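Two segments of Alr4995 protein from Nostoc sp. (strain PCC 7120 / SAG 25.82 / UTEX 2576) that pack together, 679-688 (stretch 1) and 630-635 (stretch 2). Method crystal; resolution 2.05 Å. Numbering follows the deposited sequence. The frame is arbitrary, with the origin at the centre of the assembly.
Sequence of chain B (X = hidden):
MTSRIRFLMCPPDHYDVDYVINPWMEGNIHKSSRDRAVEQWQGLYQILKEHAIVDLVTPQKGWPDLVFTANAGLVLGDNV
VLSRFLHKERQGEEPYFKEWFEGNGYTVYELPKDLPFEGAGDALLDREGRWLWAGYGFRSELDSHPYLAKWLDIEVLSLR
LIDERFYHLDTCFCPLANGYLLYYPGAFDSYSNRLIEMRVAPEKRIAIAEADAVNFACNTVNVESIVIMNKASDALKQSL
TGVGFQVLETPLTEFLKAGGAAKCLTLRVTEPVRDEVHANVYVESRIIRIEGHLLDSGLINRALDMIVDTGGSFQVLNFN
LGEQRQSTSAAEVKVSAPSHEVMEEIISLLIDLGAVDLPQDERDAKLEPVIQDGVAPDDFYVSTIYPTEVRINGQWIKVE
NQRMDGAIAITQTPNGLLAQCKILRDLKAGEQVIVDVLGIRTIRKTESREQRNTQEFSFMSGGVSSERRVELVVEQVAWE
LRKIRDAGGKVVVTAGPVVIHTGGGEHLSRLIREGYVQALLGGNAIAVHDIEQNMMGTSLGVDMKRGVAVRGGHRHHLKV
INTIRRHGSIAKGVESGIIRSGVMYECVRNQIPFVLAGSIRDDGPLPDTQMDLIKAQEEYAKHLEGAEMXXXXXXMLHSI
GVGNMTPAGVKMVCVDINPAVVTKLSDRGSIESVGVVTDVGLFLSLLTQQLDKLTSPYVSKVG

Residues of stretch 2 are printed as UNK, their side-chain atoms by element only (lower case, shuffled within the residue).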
# COMPACT_ATOMS: atom_id res chain seq x y z
N ASP B 679 -4.00 -12.74 0.33
CA ASP B 679 -3.65 -13.60 -0.79
C ASP B 679 -4.82 -14.55 -1.05
O ASP B 679 -5.22 -15.28 -0.13
CB ASP B 679 -2.37 -14.38 -0.47
CG ASP B 679 -1.96 -15.33 -1.58
OD1 ASP B 679 -2.72 -16.28 -1.88
OD2 ASP B 679 -0.85 -15.14 -2.13
N VAL B 680 -5.34 -14.56 -2.27
CA VAL B 680 -6.55 -15.34 -2.54
C VAL B 680 -6.23 -16.84 -2.54
O VAL B 680 -7.09 -17.68 -2.21
CB VAL B 680 -7.23 -14.92 -3.87
CG1 VAL B 680 -6.38 -15.32 -5.06
CG2 VAL B 680 -8.59 -15.54 -3.99
N GLY B 681 -5.00 -17.19 -2.87
CA GLY B 681 -4.58 -18.58 -2.78
C GLY B 681 -4.51 -19.01 -1.33
O GLY B 681 -4.91 -20.13 -0.98
N LEU B 682 -4.00 -18.13 -0.48
CA LEU B 682 -4.04 -18.37 0.96
C LEU B 682 -5.49 -18.60 1.40
O LEU B 682 -5.80 -19.59 2.08
CB LEU B 682 -3.43 -17.20 1.74
CG LEU B 682 -3.58 -17.32 3.27
CD1 LEU B 682 -3.02 -18.66 3.78
CD2 LEU B 682 -2.90 -16.18 3.98
N PHE B 683 -6.37 -17.69 0.98
CA PHE B 683 -7.79 -17.76 1.32
C PHE B 683 -8.38 -19.10 0.90
O PHE B 683 -9.06 -19.76 1.69
CB PHE B 683 -8.57 -16.60 0.67
CG PHE B 683 -10.05 -16.62 0.97
CD1 PHE B 683 -10.55 -15.95 2.07
CD2 PHE B 683 -10.94 -17.32 0.16
CE1 PHE B 683 -11.90 -15.97 2.36
CE2 PHE B 683 -12.29 -17.35 0.44
CZ PHE B 683 -12.77 -16.67 1.54
N LEU B 684 -8.14 -19.48 -0.35
CA LEU B 684 -8.67 -20.74 -0.88
C LEU B 684 -8.07 -21.96 -0.20
O LEU B 684 -8.73 -22.99 -0.04
CB LEU B 684 -8.44 -20.81 -2.40
CG LEU B 684 -9.31 -19.87 -3.23
CD1 LEU B 684 -8.75 -19.68 -4.64
CD2 LEU B 684 -10.74 -20.41 -3.30
N SER B 685 -6.82 -21.86 0.20
CA SER B 685 -6.18 -22.98 0.86
C SER B 685 -6.89 -23.30 2.19
O SER B 685 -7.32 -24.43 2.43
CB SER B 685 -4.69 -22.69 1.09
OG SER B 685 -4.02 -23.90 1.42
N LEU B 686 -7.02 -22.28 3.03
CA LEU B 686 -7.73 -22.37 4.30
C LEU B 686 -9.17 -22.82 4.14
O LEU B 686 -9.67 -23.63 4.93
CB LEU B 686 -7.72 -21.02 4.99
CG LEU B 686 -6.35 -20.47 5.37
CD1 LEU B 686 -6.47 -19.01 5.75
CD2 LEU B 686 -5.79 -21.30 6.51
N LEU B 687 -9.85 -22.27 3.14
CA LEU B 687 -11.24 -22.60 2.88
C LEU B 687 -11.40 -24.10 2.63
O LEU B 687 -12.32 -24.74 3.17
CB LEU B 687 -11.79 -21.81 1.70
CG LEU B 687 -13.23 -22.11 1.31
CD1 LEU B 687 -14.19 -21.63 2.40
CD2 LEU B 687 -13.55 -21.47 -0.03
N THR B 688 -10.51 -24.67 1.83
CA THR B 688 -10.61 -26.11 1.54
C THR B 688 -10.20 -26.95 2.77
O THR B 688 -10.80 -28.00 3.03
CB THR B 688 -9.75 -26.51 0.32
OG1 THR B 688 -8.51 -25.79 0.33
CG2 THR B 688 -10.50 -26.20 -0.99
N UNK B 630 -22.27 -15.29 -3.56
CA UNK B 630 -21.32 -14.99 -4.62
C UNK B 630 -19.95 -14.89 -3.98
O UNK B 630 -19.74 -14.13 -3.04
c UNK B 630 -20.68 -13.39 -6.45
c UNK B 630 -21.69 -13.69 -5.34
c UNK B 630 -23.57 -12.54 -6.58
c UNK B 630 -23.12 -13.79 -5.89
N UNK B 631 -19.03 -15.72 -4.46
CA UNK B 631 -17.65 -15.74 -4.02
C UNK B 631 -16.78 -14.97 -5.02
O UNK B 631 -16.60 -15.39 -6.17
c UNK B 631 -15.99 -17.50 -2.99
c UNK B 631 -15.76 -19.01 -2.98
c UNK B 631 -17.17 -17.19 -3.89
c UNK B 631 -16.28 -17.00 -1.58
N UNK B 632 -16.26 -13.82 -4.61
CA UNK B 632 -15.53 -12.98 -5.54
C UNK B 632 -14.03 -13.08 -5.28
O UNK B 632 -13.50 -12.51 -4.32
c UNK B 632 -17.38 -11.31 -6.14
c UNK B 632 -18.51 -10.17 -3.63
se UNK B 632 -18.32 -9.70 -5.51
c UNK B 632 -16.03 -11.53 -5.45
N UNK B 633 -13.36 -13.83 -6.14
CA UNK B 633 -11.97 -14.18 -5.90
C UNK B 633 -11.05 -13.34 -6.79
O UNK B 633 -10.76 -13.69 -7.95
c UNK B 633 -12.54 -18.06 -5.87
c UNK B 633 -11.76 -15.68 -6.14
c UNK B 633 -12.65 -16.63 -5.33
c UNK B 633 -12.31 -16.59 -3.84
N UNK B 634 -10.60 -12.23 -6.19
CA UNK B 634 -9.85 -11.14 -6.82
C UNK B 634 -10.07 -11.00 -8.32
O UNK B 634 -9.18 -11.27 -9.12
c UNK B 634 -8.34 -11.28 -6.53
o UNK B 634 -7.82 -12.49 -7.04
N UNK B 635 -11.27 -10.56 -8.70
CA UNK B 635 -11.61 -10.41 -10.11
C UNK B 635 -12.06 -8.99 -10.47
O UNK B 635 -12.64 -8.79 -11.54
c UNK B 635 -12.69 -11.42 -10.51
o UNK B 635 -13.71 -11.48 -9.52

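Position 630 has four side-chain carbons. The chain forks at the first of them, CB, and one arm is two carbons long. Branching at CB with unequal arms identifies isoleucine. Nothing on stretch 1 is within reach, so Ile-630 takes no part in the contact.

Position 631 also has four carbons, but the fork comes at the second. CA-to-CB points toward the helix. One terminal carbon lies 4.5 Å from CE2 of Phe-683, and the other lies 4.4 Å from CD2 of Leu-687. A fork one carbon beyond CB, with two single-carbon arms, is leucine. The terminal atoms of Leu-631 are therefore CD1, near Phe-683, and CD2, near Leu-687.

Position 632 has an unbranched side chain of two carbons, a selenium and a last carbon. The selenium settles the identity: this is methionine, present as selenomethionine. The side chain of Met-632 is out of reach of stretch 1; its nearest approach is CB to Val-680 CG2, 8.6 Å, as expected when alternate strand residues point to different sides.

Position 633 again has four carbons forked at the second. Its CB is 3.8 Å from CG2 of Val-680. One terminal carbon lies 3.9 Å from CD2 of Leu-684, and the other lies 4.3 Å from CD2 of Phe-683. This too is leucine. Leu-633 thus touches three helix residues. Its CA is 6.5 Å from the CA of Val-680.

Position 634 has one carbon and one oxygen. The oxygen is 3.7 Å from CG1 of Val-680. A single CB carrying one oxygen is serine. Ser-634 OG is buried by the contact and has no polar partner anywhere in the model.

Position 635 has the same make-up, one carbon then one oxygen, and is also serine. Ser-635 does not reach stretch 1; its OG is hydrogen-bonded elsewhere in the structure.

The contact is a helix laid against a strand, with axes 10.4 Å apart at closest approach and N-to-C directions 138° apart. No hydrogen bond crosses it. Apolar side chains do most of the packing; the contact as a whole buries 246 Å², both sides summed. Val-680, Phe-683, Leu-684 and Leu-687 recur at helical spacing, which brings them to one side of the helix. Leu-631 and Leu-633, two apart on the strand, meet them. Both approach the Phe-683 ring obliquely. At the helix start, Asp-679 OD1 accepts a capping hydrogen bond from Leu-682 N at 2.6 Å, next to Val-680, which meets Leu-633, the last strand residue.

Stretch 2 630-635: ILMLSS
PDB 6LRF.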